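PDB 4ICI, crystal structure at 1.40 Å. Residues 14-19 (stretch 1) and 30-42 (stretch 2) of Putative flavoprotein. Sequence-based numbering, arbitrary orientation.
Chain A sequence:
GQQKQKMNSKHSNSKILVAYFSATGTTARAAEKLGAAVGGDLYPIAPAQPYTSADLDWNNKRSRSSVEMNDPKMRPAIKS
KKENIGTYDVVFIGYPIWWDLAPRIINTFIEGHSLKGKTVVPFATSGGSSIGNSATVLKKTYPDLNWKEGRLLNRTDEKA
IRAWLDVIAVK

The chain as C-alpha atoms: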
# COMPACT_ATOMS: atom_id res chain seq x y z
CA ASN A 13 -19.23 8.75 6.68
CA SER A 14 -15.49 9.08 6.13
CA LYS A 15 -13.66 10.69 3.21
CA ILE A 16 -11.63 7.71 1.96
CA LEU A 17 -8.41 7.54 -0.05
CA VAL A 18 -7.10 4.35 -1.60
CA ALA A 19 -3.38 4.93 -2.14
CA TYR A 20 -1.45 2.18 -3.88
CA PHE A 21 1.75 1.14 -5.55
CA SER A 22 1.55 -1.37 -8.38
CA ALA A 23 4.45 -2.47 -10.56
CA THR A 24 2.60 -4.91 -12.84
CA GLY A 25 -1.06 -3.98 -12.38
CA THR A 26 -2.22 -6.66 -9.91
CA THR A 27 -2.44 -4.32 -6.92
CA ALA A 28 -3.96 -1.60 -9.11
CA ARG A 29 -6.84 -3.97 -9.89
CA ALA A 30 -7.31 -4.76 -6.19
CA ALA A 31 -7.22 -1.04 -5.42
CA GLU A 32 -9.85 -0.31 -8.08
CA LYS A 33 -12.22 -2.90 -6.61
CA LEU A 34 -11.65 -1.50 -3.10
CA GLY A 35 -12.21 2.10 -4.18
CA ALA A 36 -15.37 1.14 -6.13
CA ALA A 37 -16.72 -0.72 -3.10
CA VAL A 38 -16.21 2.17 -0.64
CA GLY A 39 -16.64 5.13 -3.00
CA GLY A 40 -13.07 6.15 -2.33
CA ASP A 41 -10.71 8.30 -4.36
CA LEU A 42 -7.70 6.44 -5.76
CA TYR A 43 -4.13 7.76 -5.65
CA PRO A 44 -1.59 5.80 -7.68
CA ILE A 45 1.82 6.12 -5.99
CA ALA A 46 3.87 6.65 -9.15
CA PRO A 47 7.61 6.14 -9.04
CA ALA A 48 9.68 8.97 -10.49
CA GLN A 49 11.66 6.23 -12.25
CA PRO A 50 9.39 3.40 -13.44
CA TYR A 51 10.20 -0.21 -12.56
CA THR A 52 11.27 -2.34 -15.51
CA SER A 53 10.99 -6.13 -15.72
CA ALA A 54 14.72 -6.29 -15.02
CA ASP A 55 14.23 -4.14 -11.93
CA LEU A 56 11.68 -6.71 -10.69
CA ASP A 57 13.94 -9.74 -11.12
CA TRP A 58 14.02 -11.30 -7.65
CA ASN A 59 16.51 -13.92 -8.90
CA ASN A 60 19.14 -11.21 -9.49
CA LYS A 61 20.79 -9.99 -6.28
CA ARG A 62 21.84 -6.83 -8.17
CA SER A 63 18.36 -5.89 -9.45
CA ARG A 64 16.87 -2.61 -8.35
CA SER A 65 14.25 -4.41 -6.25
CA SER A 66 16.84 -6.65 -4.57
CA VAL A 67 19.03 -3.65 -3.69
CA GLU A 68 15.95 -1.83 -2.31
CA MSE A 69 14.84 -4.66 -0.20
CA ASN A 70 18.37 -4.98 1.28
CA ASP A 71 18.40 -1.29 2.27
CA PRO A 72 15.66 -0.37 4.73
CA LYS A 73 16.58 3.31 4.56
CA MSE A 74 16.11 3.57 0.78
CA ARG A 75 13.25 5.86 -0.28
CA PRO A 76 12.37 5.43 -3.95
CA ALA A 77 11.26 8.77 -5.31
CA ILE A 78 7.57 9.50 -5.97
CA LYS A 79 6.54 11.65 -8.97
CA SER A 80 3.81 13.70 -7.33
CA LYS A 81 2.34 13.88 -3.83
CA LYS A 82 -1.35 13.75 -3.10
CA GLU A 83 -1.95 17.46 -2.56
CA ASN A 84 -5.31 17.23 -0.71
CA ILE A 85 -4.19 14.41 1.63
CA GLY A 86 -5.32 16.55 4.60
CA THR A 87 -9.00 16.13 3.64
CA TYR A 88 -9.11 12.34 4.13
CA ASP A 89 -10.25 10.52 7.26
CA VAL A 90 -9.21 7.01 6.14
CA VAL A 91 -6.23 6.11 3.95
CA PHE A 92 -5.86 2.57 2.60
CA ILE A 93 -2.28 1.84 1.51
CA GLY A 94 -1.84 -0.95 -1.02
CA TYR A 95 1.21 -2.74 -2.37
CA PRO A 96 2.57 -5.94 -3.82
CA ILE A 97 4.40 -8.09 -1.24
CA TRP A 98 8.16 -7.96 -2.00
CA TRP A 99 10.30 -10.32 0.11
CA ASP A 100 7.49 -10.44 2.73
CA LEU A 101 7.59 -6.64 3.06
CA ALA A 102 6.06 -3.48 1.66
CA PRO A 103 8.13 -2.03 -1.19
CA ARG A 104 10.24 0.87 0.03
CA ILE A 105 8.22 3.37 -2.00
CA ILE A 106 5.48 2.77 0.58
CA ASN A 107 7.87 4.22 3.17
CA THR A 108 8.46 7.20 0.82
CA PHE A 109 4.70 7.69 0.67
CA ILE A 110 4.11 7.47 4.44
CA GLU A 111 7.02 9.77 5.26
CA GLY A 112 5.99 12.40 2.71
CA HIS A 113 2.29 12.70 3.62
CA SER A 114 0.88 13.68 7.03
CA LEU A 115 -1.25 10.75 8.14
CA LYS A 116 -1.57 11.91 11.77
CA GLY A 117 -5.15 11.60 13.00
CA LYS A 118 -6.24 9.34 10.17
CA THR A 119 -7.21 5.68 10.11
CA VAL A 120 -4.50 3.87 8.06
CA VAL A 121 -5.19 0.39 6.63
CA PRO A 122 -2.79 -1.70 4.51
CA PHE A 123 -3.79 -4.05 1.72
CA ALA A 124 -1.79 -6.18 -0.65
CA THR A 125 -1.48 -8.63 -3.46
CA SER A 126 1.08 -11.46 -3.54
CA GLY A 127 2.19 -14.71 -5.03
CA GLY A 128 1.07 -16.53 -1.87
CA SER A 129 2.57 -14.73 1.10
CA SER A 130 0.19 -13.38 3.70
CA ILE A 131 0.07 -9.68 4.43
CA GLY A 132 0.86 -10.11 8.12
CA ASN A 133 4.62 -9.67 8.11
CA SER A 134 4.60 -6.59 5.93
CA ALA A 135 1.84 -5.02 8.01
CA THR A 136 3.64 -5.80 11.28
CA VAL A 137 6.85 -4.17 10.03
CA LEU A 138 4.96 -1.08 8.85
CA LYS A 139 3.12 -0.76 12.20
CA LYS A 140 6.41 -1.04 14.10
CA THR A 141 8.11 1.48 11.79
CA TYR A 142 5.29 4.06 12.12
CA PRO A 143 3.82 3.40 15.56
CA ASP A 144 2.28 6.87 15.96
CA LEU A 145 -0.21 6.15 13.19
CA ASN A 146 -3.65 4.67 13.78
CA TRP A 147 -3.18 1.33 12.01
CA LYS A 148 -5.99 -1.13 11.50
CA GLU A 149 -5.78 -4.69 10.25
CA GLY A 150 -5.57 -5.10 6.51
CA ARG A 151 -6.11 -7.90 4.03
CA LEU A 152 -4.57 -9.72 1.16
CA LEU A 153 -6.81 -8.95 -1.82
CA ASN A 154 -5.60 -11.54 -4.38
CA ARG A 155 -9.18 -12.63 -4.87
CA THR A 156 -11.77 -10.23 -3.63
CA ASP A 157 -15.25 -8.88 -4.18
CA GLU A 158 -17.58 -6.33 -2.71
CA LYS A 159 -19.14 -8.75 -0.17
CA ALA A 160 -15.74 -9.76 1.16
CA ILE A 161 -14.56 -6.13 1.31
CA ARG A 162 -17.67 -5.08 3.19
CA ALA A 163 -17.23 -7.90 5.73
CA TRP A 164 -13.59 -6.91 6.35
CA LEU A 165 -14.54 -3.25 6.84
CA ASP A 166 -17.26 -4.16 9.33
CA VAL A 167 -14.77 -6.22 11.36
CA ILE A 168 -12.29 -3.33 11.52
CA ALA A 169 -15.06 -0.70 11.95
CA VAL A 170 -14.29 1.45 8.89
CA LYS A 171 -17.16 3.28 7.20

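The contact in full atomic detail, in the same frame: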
# COMPACT_ATOMS: atom_id res chain seq x y z
N SER A 14 -16.84 8.59 6.34
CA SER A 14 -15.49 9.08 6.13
C SER A 14 -15.21 9.54 4.69
O SER A 14 -15.83 9.04 3.73
CB SER A 14 -14.52 7.96 6.49
OG SER A 14 -14.66 7.60 7.85
N LYS A 15 -14.28 10.49 4.53
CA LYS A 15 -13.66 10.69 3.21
C LYS A 15 -12.48 9.71 3.11
O LYS A 15 -11.59 9.71 3.97
CB LYS A 15 -13.16 12.11 3.01
CG LYS A 15 -12.91 12.42 1.54
CD LYS A 15 -12.32 13.79 1.30
CE LYS A 15 -12.12 14.04 -0.20
NZ LYS A 15 -11.44 15.36 -0.45
N ILE A 16 -12.52 8.86 2.09
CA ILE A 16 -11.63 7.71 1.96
C ILE A 16 -10.71 7.87 0.75
O ILE A 16 -11.16 8.19 -0.36
CB ILE A 16 -12.42 6.38 1.81
CG1 ILE A 16 -13.34 6.19 3.02
CG2 ILE A 16 -11.46 5.19 1.59
CD1 ILE A 16 -14.17 4.91 2.94
N LEU A 17 -9.41 7.68 0.99
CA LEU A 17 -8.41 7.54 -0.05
C LEU A 17 -7.88 6.13 -0.10
O LEU A 17 -7.61 5.53 0.96
CB LEU A 17 -7.25 8.48 0.22
CG LEU A 17 -6.14 8.55 -0.83
CD1 LEU A 17 -6.68 9.10 -2.17
CD2 LEU A 17 -4.96 9.36 -0.30
N VAL A 18 -7.76 5.62 -1.32
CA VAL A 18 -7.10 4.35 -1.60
C VAL A 18 -5.80 4.69 -2.33
O VAL A 18 -5.81 4.95 -3.53
CB VAL A 18 -8.01 3.36 -2.38
CG1 VAL A 18 -7.31 2.05 -2.66
CG2 VAL A 18 -9.37 3.15 -1.67
N ALA A 19 -4.71 4.71 -1.58
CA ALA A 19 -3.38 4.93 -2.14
C ALA A 19 -2.76 3.57 -2.43
O ALA A 19 -2.93 2.63 -1.65
CB ALA A 19 -2.50 5.74 -1.15
N ALA A 30 -6.77 -4.63 -7.55
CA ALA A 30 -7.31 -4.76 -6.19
C ALA A 30 -7.75 -3.39 -5.66
O ALA A 30 -8.84 -3.24 -5.08
CB ALA A 30 -6.27 -5.39 -5.26
N ALA A 31 -6.91 -2.39 -5.85
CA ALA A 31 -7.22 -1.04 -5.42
C ALA A 31 -8.51 -0.51 -6.05
O ALA A 31 -9.31 0.18 -5.42
CB ALA A 31 -6.04 -0.11 -5.71
N GLU A 32 -8.66 -0.77 -7.34
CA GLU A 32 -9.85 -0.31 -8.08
C GLU A 32 -11.12 -0.93 -7.52
O GLU A 32 -12.13 -0.22 -7.35
CB GLU A 32 -9.68 -0.63 -9.55
CG GLU A 32 -10.76 -0.06 -10.45
CD GLU A 32 -10.54 -0.34 -11.91
OE1 GLU A 32 -9.39 -0.70 -12.26
OE2 GLU A 32 -11.48 -0.16 -12.73
N LYS A 33 -11.06 -2.22 -7.21
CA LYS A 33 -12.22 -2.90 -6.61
C LYS A 33 -12.52 -2.31 -5.22
O LYS A 33 -13.68 -2.06 -4.88
CB LYS A 33 -11.97 -4.40 -6.47
CG LYS A 33 -11.87 -5.18 -7.76
CD LYS A 33 -11.76 -6.70 -7.49
CE LYS A 33 -12.02 -7.52 -8.76
NZ LYS A 33 -12.27 -8.99 -8.47
N LEU A 34 -11.48 -2.10 -4.42
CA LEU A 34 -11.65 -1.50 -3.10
C LEU A 34 -12.27 -0.10 -3.19
O LEU A 34 -13.25 0.21 -2.50
CB LEU A 34 -10.32 -1.48 -2.37
CG LEU A 34 -10.30 -0.86 -0.98
CD1 LEU A 34 -11.31 -1.50 -0.04
CD2 LEU A 34 -8.87 -1.05 -0.42
N GLY A 35 -11.71 0.75 -4.04
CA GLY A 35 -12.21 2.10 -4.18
C GLY A 35 -13.66 2.13 -4.66
O GLY A 35 -14.46 2.90 -4.15
N ALA A 36 -13.98 1.27 -5.64
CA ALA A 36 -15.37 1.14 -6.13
C ALA A 36 -16.31 0.73 -5.00
O ALA A 36 -17.41 1.29 -4.88
CB ALA A 36 -15.45 0.13 -7.29
N ALA A 37 -15.85 -0.16 -4.14
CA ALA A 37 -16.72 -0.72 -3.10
C ALA A 37 -17.05 0.34 -2.05
O ALA A 37 -18.17 0.37 -1.51
CB ALA A 37 -16.04 -1.94 -2.45
N VAL A 38 -16.07 1.17 -1.72
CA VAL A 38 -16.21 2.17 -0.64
C VAL A 38 -16.49 3.58 -1.13
O VAL A 38 -16.70 4.48 -0.32
CB VAL A 38 -15.00 2.16 0.31
CG1 VAL A 38 -14.68 0.72 0.76
CG2 VAL A 38 -13.78 2.79 -0.35
N GLY A 39 -16.51 3.79 -2.45
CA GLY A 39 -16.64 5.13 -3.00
C GLY A 39 -15.47 6.02 -2.69
O GLY A 39 -15.64 7.22 -2.50
N GLY A 40 -14.27 5.41 -2.66
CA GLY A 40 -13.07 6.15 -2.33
C GLY A 40 -12.36 6.70 -3.56
O GLY A 40 -12.46 6.15 -4.66
N ASP A 41 -11.61 7.77 -3.34
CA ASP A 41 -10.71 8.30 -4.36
C ASP A 41 -9.52 7.36 -4.43
O ASP A 41 -9.13 6.83 -3.41
CB ASP A 41 -10.21 9.69 -3.94
CG ASP A 41 -11.29 10.77 -4.02
OD1 ASP A 41 -12.30 10.57 -4.72
OD2 ASP A 41 -11.11 11.84 -3.38
N LEU A 42 -8.93 7.19 -5.61
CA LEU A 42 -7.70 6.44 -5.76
C LEU A 42 -6.53 7.36 -6.05
O LEU A 42 -6.68 8.32 -6.82
CB LEU A 42 -7.80 5.39 -6.87
CG LEU A 42 -8.12 3.96 -6.43
CD1 LEU A 42 -9.47 3.94 -5.81
CD2 LEU A 42 -8.03 2.97 -7.63
O HOH W 1 -11.50 14.59 -3.45
O HOH W 2 -14.74 9.00 0.21

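A recurring unit of alpha/beta proteins is the strand that leads into a helix and is then joined, edge to edge, by the strand that follows; residues 14-19 and 30-42 of this putative flavoprotein are a compact example. The helix runs nearly antiparallel to strand 16-19, at 174°, with the axes 8.8 Å apart at closest approach, so that the returning chain can pair in parallel with the first strand.

Val18 is the centre of the contact. Its backbone N donates to Asp41 O at 2.8 Å with an almost straight geometry of 168°, while its side chain lies on the sheet face shared with Leu42, where the helix packs. There Val18 CG1 meets Ala31 CB at 3.9 Å and Leu34 CD2 at 4.1 Å, and Val18 CB lies 3.8 Å from Leu42 CD1. Val18 CG2 approaches Gly35 CA to 3.9 Å. Glycine matters at this point, because a CB on Gly35 would clash with Leu42 CD1.

Ile16 anchors the other end of the strand. Its carbonyl O accepts from Asp41 N at 3.0 Å, and its CG2 packs 3.9 Å from CG2 of Val38, in the last turn of the helix. Between that turn and the second strand, Gly39 adopts positive phi, a conformation that favours glycine, and Gly40 passes close to Ile16, with Gly40 CA 3.4 Å from Ile16 O.

Asp41 thus uses both its N and its O to bracket Leu17, the residue it pairs with. Its side chain shares the opposite sheet face with Leu17, whose CD1 lies 4.0 Å from Asp41 CB. Lys15 NZ and Asp41 OD2, 4.6 Å apart, are too distant for a salt bridge; a water spans the gap, accepting from Lys15 NZ at 3.1 Å and donating to Asp41 OD2 at 2.8 Å.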